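Mandalate racemase/muconate lactonizing enzyme (Unidentified, PDB 4E4U) is a putative metal-dependent enolase-superfamily enzyme of the mandelate racemase/muconate lactonizing type, expected to abstract a proton next to a substrate carboxylate. Local coordinates at the interface of chains A and B and the interface of chains A and C. Coordinates in Å, arbitrary orientation; residue numbers count along the deposited sequence, not the author numbering. Chains: chain A/B/C, Mandalate racemase/muconate lactonizing enzyme.

Contact 1: the interface of chains A and B. Residues chain A 171-175, 209-210, 234, 237-238, 260, 390; chain B 78-79, 82-85.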
loop_
_atom_site.group_PDB
_atom_site.type_symbol
_atom_site.label_atom_id
_atom_site.label_comp_id
_atom_site.label_asym_id
_atom_site.label_seq_id
_atom_site.Cartn_x
_atom_site.Cartn_y
_atom_site.Cartn_z
ATOM N N TYR A 171 20.368 -29.004 2.727
ATOM C CA TYR A 171 20.058 -27.893 1.846
ATOM C C TYR A 171 20.642 -28.246 0.486
ATOM O O TYR A 171 21.800 -28.649 0.388
ATOM C CB TYR A 171 20.631 -26.578 2.383
ATOM C CG TYR A 171 22.030 -26.662 2.957
ATOM C CD1 TYR A 171 22.237 -27.036 4.279
ATOM C CD2 TYR A 171 23.138 -26.312 2.198
ATOM C CE1 TYR A 171 23.507 -27.089 4.817
ATOM C CE2 TYR A 171 24.412 -26.362 2.726
ATOM C CZ TYR A 171 24.591 -26.752 4.040
ATOM O OH TYR A 171 25.854 -26.807 4.585
ATOM N N THR A 172 19.834 -28.129 -0.561
ATOM C CA THR A 172 20.222 -28.665 -1.858
ATOM C C THR A 172 20.104 -27.613 -2.939
ATOM O O THR A 172 19.562 -26.529 -2.710
ATOM C CB THR A 172 19.345 -29.865 -2.286
ATOM O OG1 THR A 172 18.135 -29.386 -2.888
ATOM C CG2 THR A 172 19.025 -30.778 -1.101
ATOM N N ALA A 173 20.584 -27.957 -4.131
ATOM C CA ALA A 173 20.492 -27.085 -5.292
ATOM C C ALA A 173 19.049 -26.768 -5.674
ATOM O O ALA A 173 18.812 -25.830 -6.420
ATOM C CB ALA A 173 21.222 -27.704 -6.481
ATOM N N TYR A 174 18.094 -27.545 -5.163
ATOM C CA TYR A 174 16.684 -27.372 -5.514
ATOM C C TYR A 174 15.864 -26.782 -4.380
ATOM O O TYR A 174 14.652 -26.616 -4.511
ATOM C CB TYR A 174 16.087 -28.709 -5.982
ATOM C CG TYR A 174 16.884 -29.274 -7.132
ATOM C CD1 TYR A 174 16.671 -28.832 -8.431
ATOM C CD2 TYR A 174 17.878 -30.219 -6.915
ATOM C CE1 TYR A 174 17.426 -29.320 -9.487
ATOM C CE2 TYR A 174 18.636 -30.720 -7.963
ATOM C CZ TYR A 174 18.403 -30.276 -9.247
ATOM O OH TYR A 174 19.155 -30.764 -10.294
ATOM N N SER A 175 16.518 -26.449 -3.271
ATOM C CA SER A 175 15.845 -25.722 -2.203
ATOM C C SER A 175 15.323 -24.389 -2.765
ATOM O O SER A 175 15.913 -23.842 -3.707
ATOM C CB SER A 175 16.800 -25.506 -1.025
ATOM O OG SER A 175 17.109 -26.745 -0.406
ATOM N N HIS A 209 19.638 -23.173 6.965
ATOM C CA HIS A 209 20.477 -22.840 5.810
ATOM C C HIS A 209 19.626 -22.637 4.543
ATOM O O HIS A 209 20.032 -23.018 3.444
ATOM C CB HIS A 209 21.478 -23.973 5.540
ATOM C CG HIS A 209 22.613 -24.053 6.516
ATOM N ND1 HIS A 209 22.520 -24.701 7.725
ATOM C CD2 HIS A 209 23.891 -23.601 6.427
ATOM C CE1 HIS A 209 23.680 -24.633 8.354
ATOM N NE2 HIS A 209 24.527 -23.971 7.589
ATOM N N GLY A 210 18.437 -22.064 4.684
ATOM C CA GLY A 210 17.591 -21.826 3.527
ATOM C C GLY A 210 17.015 -23.079 2.897
ATOM O O GLY A 210 16.778 -23.099 1.689
ATOM N N GLU A 234 18.030 -17.730 8.139
ATOM C CA GLU A 234 17.865 -18.093 6.724
ATOM C C GLU A 234 16.720 -19.080 6.483
ATOM O O GLU A 234 16.947 -20.209 6.038
ATOM C CB GLU A 234 19.160 -18.697 6.169
ATOM C CG GLU A 234 20.324 -17.734 6.037
ATOM C CD GLU A 234 21.244 -18.148 4.910
ATOM O OE1 GLU A 234 21.752 -19.288 4.949
ATOM O OE2 GLU A 234 21.426 -17.366 3.959
ATOM N N PRO A 237 15.712 -19.574 0.838
ATOM C CA PRO A 237 16.909 -19.175 0.096
ATOM C C PRO A 237 16.996 -17.663 -0.092
ATOM O O PRO A 237 15.966 -16.980 -0.166
ATOM C CB PRO A 237 16.721 -19.862 -1.259
ATOM C CG PRO A 237 15.877 -21.058 -0.951
ATOM C CD PRO A 237 14.912 -20.568 0.097
ATOM N N PRO A 238 18.220 -17.139 -0.202
ATOM C CA PRO A 238 18.426 -15.696 -0.368
ATOM C C PRO A 238 17.962 -15.234 -1.745
ATOM O O PRO A 238 17.763 -16.056 -2.649
ATOM C CB PRO A 238 19.948 -15.551 -0.256
ATOM C CG PRO A 238 20.485 -16.887 -0.713
ATOM C CD PRO A 238 19.487 -17.893 -0.213
ATOM N N ARG A 260 24.622 -14.660 2.989
ATOM C CA ARG A 260 24.731 -14.826 1.541
ATOM C C ARG A 260 24.333 -13.573 0.775
ATOM O O ARG A 260 24.170 -13.620 -0.445
ATOM C CB ARG A 260 23.915 -16.031 1.074
ATOM C CG ARG A 260 24.521 -17.340 1.527
ATOM C CD ARG A 260 23.763 -18.509 0.985
ATOM N NE ARG A 260 22.612 -18.855 1.805
ATOM C CZ ARG A 260 21.724 -19.785 1.477
ATOM N NH1 ARG A 260 21.786 -20.381 0.284
ATOM N NH2 ARG A 260 20.756 -20.095 2.328
ATOM N N MET A 390 26.280 -27.181 -1.640
ATOM C CA MET A 390 24.898 -27.606 -1.441
ATOM C C MET A 390 24.705 -29.010 -1.990
ATOM O O MET A 390 25.437 -29.436 -2.885
ATOM C CB MET A 390 23.920 -26.628 -2.098
ATOM C CG MET A 390 24.168 -25.191 -1.675
ATOM S SD MET A 390 22.863 -24.039 -2.082
ATOM C CE MET A 390 21.612 -24.478 -0.878
ATOM N N TYR B 78 23.696 -22.008 -10.064
ATOM C CA TYR B 78 23.079 -20.988 -9.226
ATOM C C TYR B 78 23.347 -21.218 -7.740
ATOM O O TYR B 78 23.410 -20.271 -6.964
ATOM C CB TYR B 78 21.568 -20.974 -9.512
ATOM C CG TYR B 78 20.764 -19.924 -8.781
ATOM C CD1 TYR B 78 20.895 -18.578 -9.090
ATOM C CD2 TYR B 78 19.846 -20.282 -7.805
ATOM C CE1 TYR B 78 20.145 -17.622 -8.447
ATOM C CE2 TYR B 78 19.094 -19.330 -7.144
ATOM C CZ TYR B 78 19.249 -17.996 -7.468
ATOM O OH TYR B 78 18.511 -17.021 -6.832
ATOM N N SER B 79 23.510 -22.481 -7.357
ATOM C CA SER B 79 23.651 -22.860 -5.950
ATOM C C SER B 79 25.104 -23.022 -5.508
ATOM O O SER B 79 25.382 -23.165 -4.313
ATOM C CB SER B 79 22.908 -24.174 -5.707
ATOM O OG SER B 79 21.529 -24.017 -6.015
ATOM N N PHE B 82 27.276 -22.886 -1.867
ATOM C CA PHE B 82 26.296 -22.381 -0.904
ATOM C C PHE B 82 26.026 -20.902 -1.184
ATOM O O PHE B 82 26.243 -20.024 -0.353
ATOM C CB PHE B 82 26.726 -22.636 0.548
ATOM C CG PHE B 82 25.657 -22.307 1.560
ATOM C CD1 PHE B 82 24.376 -22.841 1.433
ATOM C CD2 PHE B 82 25.921 -21.464 2.636
ATOM C CE1 PHE B 82 23.379 -22.544 2.361
ATOM C CE2 PHE B 82 24.929 -21.156 3.562
ATOM C CZ PHE B 82 23.663 -21.699 3.430
ATOM N N THR B 83 25.556 -20.646 -2.395
ATOM C CA THR B 83 25.158 -19.306 -2.793
ATOM C C THR B 83 23.640 -19.290 -2.986
ATOM O O THR B 83 22.906 -18.939 -2.061
ATOM C CB THR B 83 25.969 -18.820 -4.030
ATOM O OG1 THR B 83 25.884 -19.789 -5.084
ATOM C CG2 THR B 83 27.445 -18.606 -3.641
ATOM N N GLN B 84 23.165 -19.717 -4.151
ATOM C CA GLN B 84 21.721 -19.806 -4.398
ATOM C C GLN B 84 21.059 -18.428 -4.335
ATOM O O GLN B 84 19.908 -18.273 -3.917
ATOM C CB GLN B 84 21.036 -20.818 -3.465
ATOM C CG GLN B 84 19.785 -21.426 -4.078
ATOM C CD GLN B 84 19.313 -22.646 -3.321
ATOM O OE1 GLN B 84 18.741 -22.541 -2.230
ATOM N NE2 GLN B 84 19.578 -23.823 -3.877
ATOM N N ARG B 85 21.834 -17.429 -4.736
ATOM C CA ARG B 85 21.334 -16.126 -5.166
ATOM C C ARG B 85 22.243 -15.741 -6.329
ATOM O O ARG B 85 23.293 -16.346 -6.503
ATOM C CB ARG B 85 21.319 -15.081 -4.027
ATOM C CG ARG B 85 22.492 -15.120 -3.034
ATOM C CD ARG B 85 23.874 -14.775 -3.628
ATOM N NE ARG B 85 23.831 -13.597 -4.496
ATOM C CZ ARG B 85 23.740 -12.333 -4.082
ATOM N NH1 ARG B 85 23.731 -12.041 -2.787
ATOM N NH2 ARG B 85 23.676 -11.351 -4.976
HETATM O O HOH W 1 17.215 -18.128 -4.638
HETATM O O HOH W 2 19.292 -21.961 0.333
#
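B:Phe82 pushes its ring from the loop after helix 70-79 into the mouth of the neighbouring subunit's barrel, the fold usual in the enolase superfamily. CG stands anti to the backbone N (chi1 -172°), and the ring lies almost parallel to the guanidinium of A:Arg260, CE1 sitting 3.3 Å from CZ of the arginine. The opposite guanidinium face is covered by CD of A:Pro238, so the cation is sandwiched. Its rotation is fixed at the edges: NE gives a salt bridge of 2.9 Å to OE2 of A:Glu234, on that carboxylate's syn lone pair, while NH1 reaches the B:Thr83 carbonyl O at 3.0 Å, coming from above the carbonyl plane. B:Arg85 NH1 donates to the A:Arg260 carbonyl O at 2.9 Å, in plane on a lone pair. The tip of B:Phe82 also points at A:Glu234 and meets the A:His209 ring edge-to-face, planes 59° apart, with CZ 3.6 Å from the imidazole CD2. A:Glu234 belongs to the barrel-end region where this family usually carries its catalytic groups, so the partner's loop may help shape the active site.

B:Gln84 lies extended beyond CG, across the thioether of A:Met390. Its NE2 donates to the A:Thr172 carbonyl O at 2.9 Å, in plane on a lone pair, and also to OG of B:Ser79. At the other side of the amide, OE1 of B:Gln84 contacts water 2 at 2.7 Å, and that water also touches NH1 and NH2 of A:Arg260.

Contact 2: the interface of chains A and C. Residues chain A 264-265, 268, 272, 298, 301-302; chain C 268, 272, 298, 301-302.
Two copies of one surface, made by helix 263-272 and the end of helix 289-301, meet across a two-fold axis. A:His268 shows how they fit. CB lies 3.9 Å from CB of C:Val301, and chi1 of 173° holds CG anti to the backbone N, aiming the ring across the boundary. CG and ND1 lie under the valine branch: CG2 of C:Val301 sits over the imidazole face, 3.6 Å from ND1, in a CH-pi contact. The opposite face is backed by CG of A:Gln272, from the next turn of the same helix, so the ring is packed on both sides. At the tip, CE1 comes 3.6 Å from NE2 of C:His302, the two rings meeting edge-to-face with planes 67° apart. CD2 passes near the C:Val301 carbonyl O.

Nearer the axis, A:Leu298 and C:Leu298 slide past each other in opposite directions, CD2 to CD2 at 3.8 Å. The other branch of C:Val301, CG1, rests against CG of A:Lys264 at 3.7 Å. A:Gln272 and C:Gln272 meet tip to tip, amide planes 75° apart; their OE1 atoms are modelled 2.7 Å apart, a clash of two acceptors, and the OE1-NE2 pairs give weak bonds at best. Flipping one amide would probably put an N-H between them.

Largely apolar and histidine-rich, this patch joins A to C and probably helps tie subunits into the deposited eight-chain assembly.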
loop_
_atom_site.group_PDB
_atom_site.type_symbol
_atom_site.label_atom_id
_atom_site.label_comp_id
_atom_site.label_asym_id
_atom_site.label_seq_id
_atom_site.Cartn_x
_atom_site.Cartn_y
_atom_site.Cartn_z
ATOM N N LYS A 264 25.320 -2.764 0.730
ATOM C CA LYS A 264 24.229 -2.036 1.357
ATOM C C LYS A 264 22.955 -2.069 0.514
ATOM O O LYS A 264 21.862 -1.973 1.055
ATOM C CB LYS A 264 24.655 -0.594 1.613
ATOM C CG LYS A 264 25.048 0.168 0.352
ATOM C CD LYS A 264 25.830 1.429 0.715
ATOM C CE LYS A 264 26.450 2.103 -0.500
ATOM N NZ LYS A 264 27.510 1.248 -1.126
ATOM N N TYR A 265 23.085 -2.211 -0.801
ATOM C CA TYR A 265 21.911 -2.214 -1.669
ATOM C C TYR A 265 21.020 -3.433 -1.428
ATOM O O TYR A 265 19.798 -3.329 -1.434
ATOM C CB TYR A 265 22.335 -2.123 -3.132
ATOM C CG TYR A 265 23.178 -0.903 -3.411
ATOM C CD1 TYR A 265 22.611 0.369 -3.411
ATOM C CD2 TYR A 265 24.540 -1.013 -3.668
ATOM C CE1 TYR A 265 23.383 1.497 -3.662
ATOM C CE2 TYR A 265 25.314 0.107 -3.920
ATOM C CZ TYR A 265 24.731 1.352 -3.920
ATOM O OH TYR A 265 25.507 2.456 -4.171
ATOM N N HIS A 268 19.438 -3.068 2.088
ATOM C CA HIS A 268 18.346 -2.111 1.984
ATOM C C HIS A 268 17.060 -2.788 1.506
ATOM O O HIS A 268 16.001 -2.624 2.106
ATOM C CB HIS A 268 18.738 -0.969 1.043
ATOM C CG HIS A 268 17.622 -0.019 0.742
ATOM N ND1 HIS A 268 17.038 0.785 1.701
ATOM C CD2 HIS A 268 16.978 0.251 -0.419
ATOM C CE1 HIS A 268 16.097 1.523 1.135
ATOM N NE2 HIS A 268 16.033 1.207 -0.145
ATOM N N GLN A 272 13.699 -2.998 3.742
ATOM C CA GLN A 272 12.500 -2.340 3.215
ATOM C C GLN A 272 11.317 -3.293 3.200
ATOM O O GLN A 272 10.182 -2.875 3.415
ATOM C CB GLN A 272 12.746 -1.838 1.791
ATOM C CG GLN A 272 13.674 -0.656 1.692
ATOM C CD GLN A 272 13.075 0.604 2.257
ATOM O OE1 GLN A 272 13.267 0.921 3.431
ATOM N NE2 GLN A 272 12.347 1.341 1.423
ATOM N N LEU A 298 22.100 1.118 8.139
ATOM C CA LEU A 298 20.754 0.793 7.670
ATOM C C LEU A 298 19.995 0.063 8.765
ATOM O O LEU A 298 18.831 0.362 9.030
ATOM C CB LEU A 298 20.794 -0.076 6.417
ATOM C CG LEU A 298 21.497 0.499 5.192
ATOM C CD1 LEU A 298 21.411 -0.486 4.026
ATOM C CD2 LEU A 298 20.883 1.840 4.823
ATOM N N VAL A 301 18.535 2.424 11.555
ATOM C CA VAL A 301 17.349 3.236 11.306
ATOM C C VAL A 301 16.081 2.397 11.257
ATOM O O VAL A 301 14.990 2.931 11.388
ATOM C CB VAL A 301 17.470 4.172 10.064
ATOM C CG1 VAL A 301 18.597 5.169 10.276
ATOM C CG2 VAL A 301 17.647 3.379 8.777
ATOM N N HIS A 302 16.234 1.083 11.084
ATOM C CA HIS A 302 15.115 0.139 11.156
ATOM C C HIS A 302 14.972 -0.504 12.537
ATOM O O HIS A 302 14.121 -1.374 12.739
ATOM C CB HIS A 302 15.260 -0.962 10.104
ATOM C CG HIS A 302 15.064 -0.481 8.707
ATOM N ND1 HIS A 302 13.843 -0.500 8.074
ATOM C CD2 HIS A 302 15.945 0.056 7.820
ATOM C CE1 HIS A 302 13.978 -0.017 6.850
ATOM N NE2 HIS A 302 15.234 0.329 6.672
ATOM N N HIS C 268 15.871 9.202 7.420
ATOM C CA HIS C 268 15.233 7.944 7.057
ATOM C C HIS C 268 13.740 8.138 6.788
ATOM O O HIS C 268 13.223 7.700 5.763
ATOM C CB HIS C 268 15.452 6.908 8.163
ATOM C CG HIS C 268 14.696 5.633 7.961
ATOM N ND1 HIS C 268 14.943 4.770 6.910
ATOM C CD2 HIS C 268 13.690 5.077 8.677
ATOM C CE1 HIS C 268 14.133 3.728 7.005
ATOM N NE2 HIS C 268 13.357 3.898 8.058
ATOM N N GLN C 272 12.031 7.468 3.186
ATOM C CA GLN C 272 11.005 6.423 3.114
ATOM C C GLN C 272 9.734 6.950 2.469
ATOM O O GLN C 272 9.048 6.215 1.763
ATOM C CB GLN C 272 10.668 5.905 4.513
ATOM C CG GLN C 272 11.747 5.072 5.153
ATOM C CD GLN C 272 11.932 3.740 4.477
ATOM O OE1 GLN C 272 12.762 3.600 3.578
ATOM N NE2 GLN C 272 11.165 2.743 4.908
ATOM N N LEU C 298 22.312 6.597 3.819
ATOM C CA LEU C 298 20.884 6.440 3.542
ATOM C C LEU C 298 20.572 6.984 2.159
ATOM O O LEU C 298 19.848 6.356 1.385
ATOM C CB LEU C 298 20.031 7.167 4.576
ATOM C CG LEU C 298 20.186 6.742 6.032
ATOM C CD1 LEU C 298 19.237 7.547 6.919
ATOM C CD2 LEU C 298 19.929 5.249 6.166
ATOM N N VAL C 301 21.491 4.529 -0.778
ATOM C CA VAL C 301 20.659 3.366 -1.072
ATOM C C VAL C 301 19.339 3.756 -1.719
ATOM O O VAL C 301 18.683 2.918 -2.321
ATOM C CB VAL C 301 20.446 2.414 0.145
ATOM C CG1 VAL C 301 21.781 1.845 0.596
ATOM C CG2 VAL C 301 19.711 3.111 1.282
ATOM N N HIS C 302 18.965 5.031 -1.607
ATOM C CA HIS C 302 17.792 5.577 -2.296
ATOM C C HIS C 302 18.148 6.257 -3.619
ATOM O O HIS C 302 17.279 6.829 -4.284
ATOM C CB HIS C 302 17.050 6.574 -1.404
ATOM C CG HIS C 302 16.360 5.939 -0.246
ATOM N ND1 HIS C 302 15.051 5.519 -0.294
ATOM C CD2 HIS C 302 16.812 5.634 1.000
ATOM C CE1 HIS C 302 14.715 5.001 0.876
ATOM N NE2 HIS C 302 15.759 5.055 1.673
#

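Contact 3: the interface of chains A and B. Residues chain A 88, 239-241, 260-262, 266; chain B 85, 265, 269.
The B:Arg85 guanidinium has CD1 of A:Leu88 over one face, 3.8 Å above the plane and offset toward the rim. Along its edges, in plane, come the A:Arg260 carbonyl, CA of A:Leu261 and the carboxylate of A:Glu266, all from the enolase-like C-terminal domain of the partner. Guanidinium and carboxylate face each other tip to tip, only 26° from coplanar, as an end-on bidentate salt bridge. NH2 meets OE2 of A:Glu266 at 2.8 Å, nearly straight (171° at H), and NH1 meets OE1 at 2.9 Å; both oxygens use their syn lone pairs. To get there the arginine curls, with CG in the crowded position between N and the carbonyl carbon (chi1 38°) and further bends at chi2 and chi3. A:Glu266, extended beyond CG, is steadied from its own chain: the backbone N of A:Thr262 donates to OE1 at 2.9 Å, from above the carboxylate plane. This lies at the start of helix 263-272, whose N-terminal end would tend to stabilise the negative charge.

A second salt bridge comes from the same helix of chain B. B:Lys269 is extended beyond CG and crosses A:Glu241 at about a right angle, its NZ 2.9 Å from OE2 on the syn lone pair. NZ also hydrogen-bonds the A:Gly239 carbonyl O at 3.1 Å and touches water 3, which reaches that same carbonyl. Water 4 links the A:Gly239 O to the B:Tyr265 carbonyl O, 2.9 Å from the latter.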
loop_
_atom_site.group_PDB
_atom_site.type_symbol
_atom_site.label_atom_id
_atom_site.label_comp_id
_atom_site.label_asym_id
_atom_site.label_seq_id
_atom_site.Cartn_x
_atom_site.Cartn_y
_atom_site.Cartn_z
ATOM N N LEU A 88 28.757 -11.156 -6.739
ATOM C CA LEU A 88 29.030 -11.773 -5.444
ATOM C C LEU A 88 30.516 -12.104 -5.228
ATOM O O LEU A 88 31.068 -11.847 -4.156
ATOM C CB LEU A 88 28.178 -13.033 -5.289
ATOM C CG LEU A 88 28.241 -13.744 -3.939
ATOM C CD1 LEU A 88 27.633 -12.890 -2.830
ATOM C CD2 LEU A 88 27.531 -15.075 -4.036
ATOM N N GLY A 239 17.789 -13.926 -1.907
ATOM C CA GLY A 239 17.471 -13.377 -3.216
ATOM C C GLY A 239 16.013 -13.064 -3.473
ATOM O O GLY A 239 15.653 -12.668 -4.579
ATOM N N GLN A 240 15.166 -13.240 -2.465
ATOM C CA GLN A 240 13.743 -12.977 -2.626
ATOM C C GLN A 240 13.235 -12.414 -1.301
ATOM O O GLN A 240 12.934 -13.153 -0.361
ATOM C CB GLN A 240 13.006 -14.266 -3.031
ATOM C CG GLN A 240 11.904 -14.084 -4.077
ATOM C CD GLN A 240 10.692 -13.351 -3.537
ATOM O OE1 GLN A 240 10.763 -12.674 -2.510
ATOM N NE2 GLN A 240 9.572 -13.474 -4.233
ATOM N N GLU A 241 13.162 -11.089 -1.226
ATOM C CA GLU A 241 12.925 -10.408 0.041
ATOM C C GLU A 241 11.478 -10.515 0.504
ATOM O O GLU A 241 11.199 -10.550 1.701
ATOM C CB GLU A 241 13.375 -8.941 -0.030
ATOM C CG GLU A 241 14.860 -8.754 -0.352
ATOM C CD GLU A 241 15.203 -9.008 -1.810
ATOM O OE1 GLU A 241 14.317 -8.838 -2.681
ATOM O OE2 GLU A 241 16.366 -9.364 -2.093
ATOM N N ARG A 260 24.622 -14.660 2.989
ATOM C CA ARG A 260 24.731 -14.826 1.541
ATOM C C ARG A 260 24.333 -13.573 0.775
ATOM O O ARG A 260 24.170 -13.620 -0.445
ATOM C CB ARG A 260 23.915 -16.031 1.074
ATOM C CG ARG A 260 24.521 -17.340 1.527
ATOM C CD ARG A 260 23.763 -18.509 0.985
ATOM N NE ARG A 260 22.612 -18.855 1.805
ATOM C CZ ARG A 260 21.724 -19.785 1.477
ATOM N NH1 ARG A 260 21.786 -20.381 0.284
ATOM N NH2 ARG A 260 20.756 -20.095 2.328
ATOM N N LEU A 261 24.192 -12.454 1.485
ATOM C CA LEU A 261 23.891 -11.165 0.857
ATOM C C LEU A 261 25.147 -10.307 0.804
ATOM O O LEU A 261 26.104 -10.537 1.548
ATOM C CB LEU A 261 22.781 -10.438 1.620
ATOM C CG LEU A 261 21.495 -11.247 1.820
ATOM C CD1 LEU A 261 20.428 -10.359 2.454
ATOM C CD2 LEU A 261 20.985 -11.865 0.527
ATOM N N THR A 262 25.144 -9.315 -0.069
ATOM C CA THR A 262 26.307 -8.463 -0.218
ATOM C C THR A 262 25.897 -7.047 -0.607
ATOM O O THR A 262 24.935 -6.856 -1.354
ATOM C CB THR A 262 27.305 -9.043 -1.250
ATOM O OG1 THR A 262 28.470 -8.213 -1.292
ATOM C CG2 THR A 262 26.671 -9.156 -2.644
ATOM N N GLU A 266 21.635 -4.590 -1.197
ATOM C CA GLU A 266 20.867 -5.801 -0.925
ATOM C C GLU A 266 20.249 -5.774 0.464
ATOM O O GLU A 266 19.102 -6.178 0.652
ATOM C CB GLU A 266 21.721 -7.055 -1.124
ATOM C CG GLU A 266 22.087 -7.262 -2.575
ATOM C CD GLU A 266 22.796 -8.580 -2.860
ATOM O OE1 GLU A 266 22.921 -9.436 -1.951
ATOM O OE2 GLU A 266 23.225 -8.758 -4.020
ATOM N N ARG B 85 21.834 -17.429 -4.736
ATOM C CA ARG B 85 21.334 -16.126 -5.166
ATOM C C ARG B 85 22.243 -15.741 -6.329
ATOM O O ARG B 85 23.293 -16.346 -6.503
ATOM C CB ARG B 85 21.319 -15.081 -4.027
ATOM C CG ARG B 85 22.492 -15.120 -3.034
ATOM C CD ARG B 85 23.874 -14.775 -3.628
ATOM N NE ARG B 85 23.831 -13.597 -4.496
ATOM C CZ ARG B 85 23.740 -12.333 -4.082
ATOM N NH1 ARG B 85 23.731 -12.041 -2.787
ATOM N NH2 ARG B 85 23.676 -11.351 -4.976
ATOM N N TYR B 265 14.768 -14.128 -10.990
ATOM C CA TYR B 265 14.535 -13.518 -9.683
ATOM C C TYR B 265 14.741 -12.003 -9.711
ATOM O O TYR B 265 13.992 -11.255 -9.090
ATOM C CB TYR B 265 15.422 -14.174 -8.628
ATOM C CG TYR B 265 15.207 -15.666 -8.544
ATOM C CD1 TYR B 265 14.035 -16.187 -8.003
ATOM C CD2 TYR B 265 16.167 -16.557 -9.010
ATOM C CE1 TYR B 265 13.829 -17.559 -7.929
ATOM C CE2 TYR B 265 15.968 -17.926 -8.938
ATOM C CZ TYR B 265 14.805 -18.418 -8.394
ATOM O OH TYR B 265 14.617 -19.775 -8.327
ATOM N N LYS B 269 11.767 -8.918 -9.437
ATOM C CA LYS B 269 11.821 -7.751 -8.561
ATOM C C LYS B 269 11.593 -6.467 -9.355
ATOM O O LYS B 269 10.870 -5.567 -8.921
ATOM C CB LYS B 269 13.169 -7.677 -7.848
ATOM C CG LYS B 269 13.426 -8.787 -6.868
ATOM C CD LYS B 269 14.784 -8.600 -6.205
ATOM C CE LYS B 269 15.168 -9.819 -5.389
ATOM N NZ LYS B 269 16.572 -9.763 -4.908
HETATM O O HOH W 3 17.774 -11.877 -6.473
HETATM O O HOH W 4 13.056 -11.916 -6.426
#

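Contact 1 and contact 3 are neighbouring patches of one A-B interface, their C-alpha centres about 11 Å apart, and they share A:Arg260 and B:Arg85, so the loop near the barrel mouth and the salt-bridged flank form a continuous surface. Contact 2 faces a different subunit, about 15 Å from contact 3 and 25 Å from contact 1. Helix 263-272 serves both kinds of interface: in chain A it packs against C in contact 2 and supplies a carboxylate to B in contact 3. Each interface is two-fold, and combining them lets chain A bridge B and C, consistent with the deposited octamer.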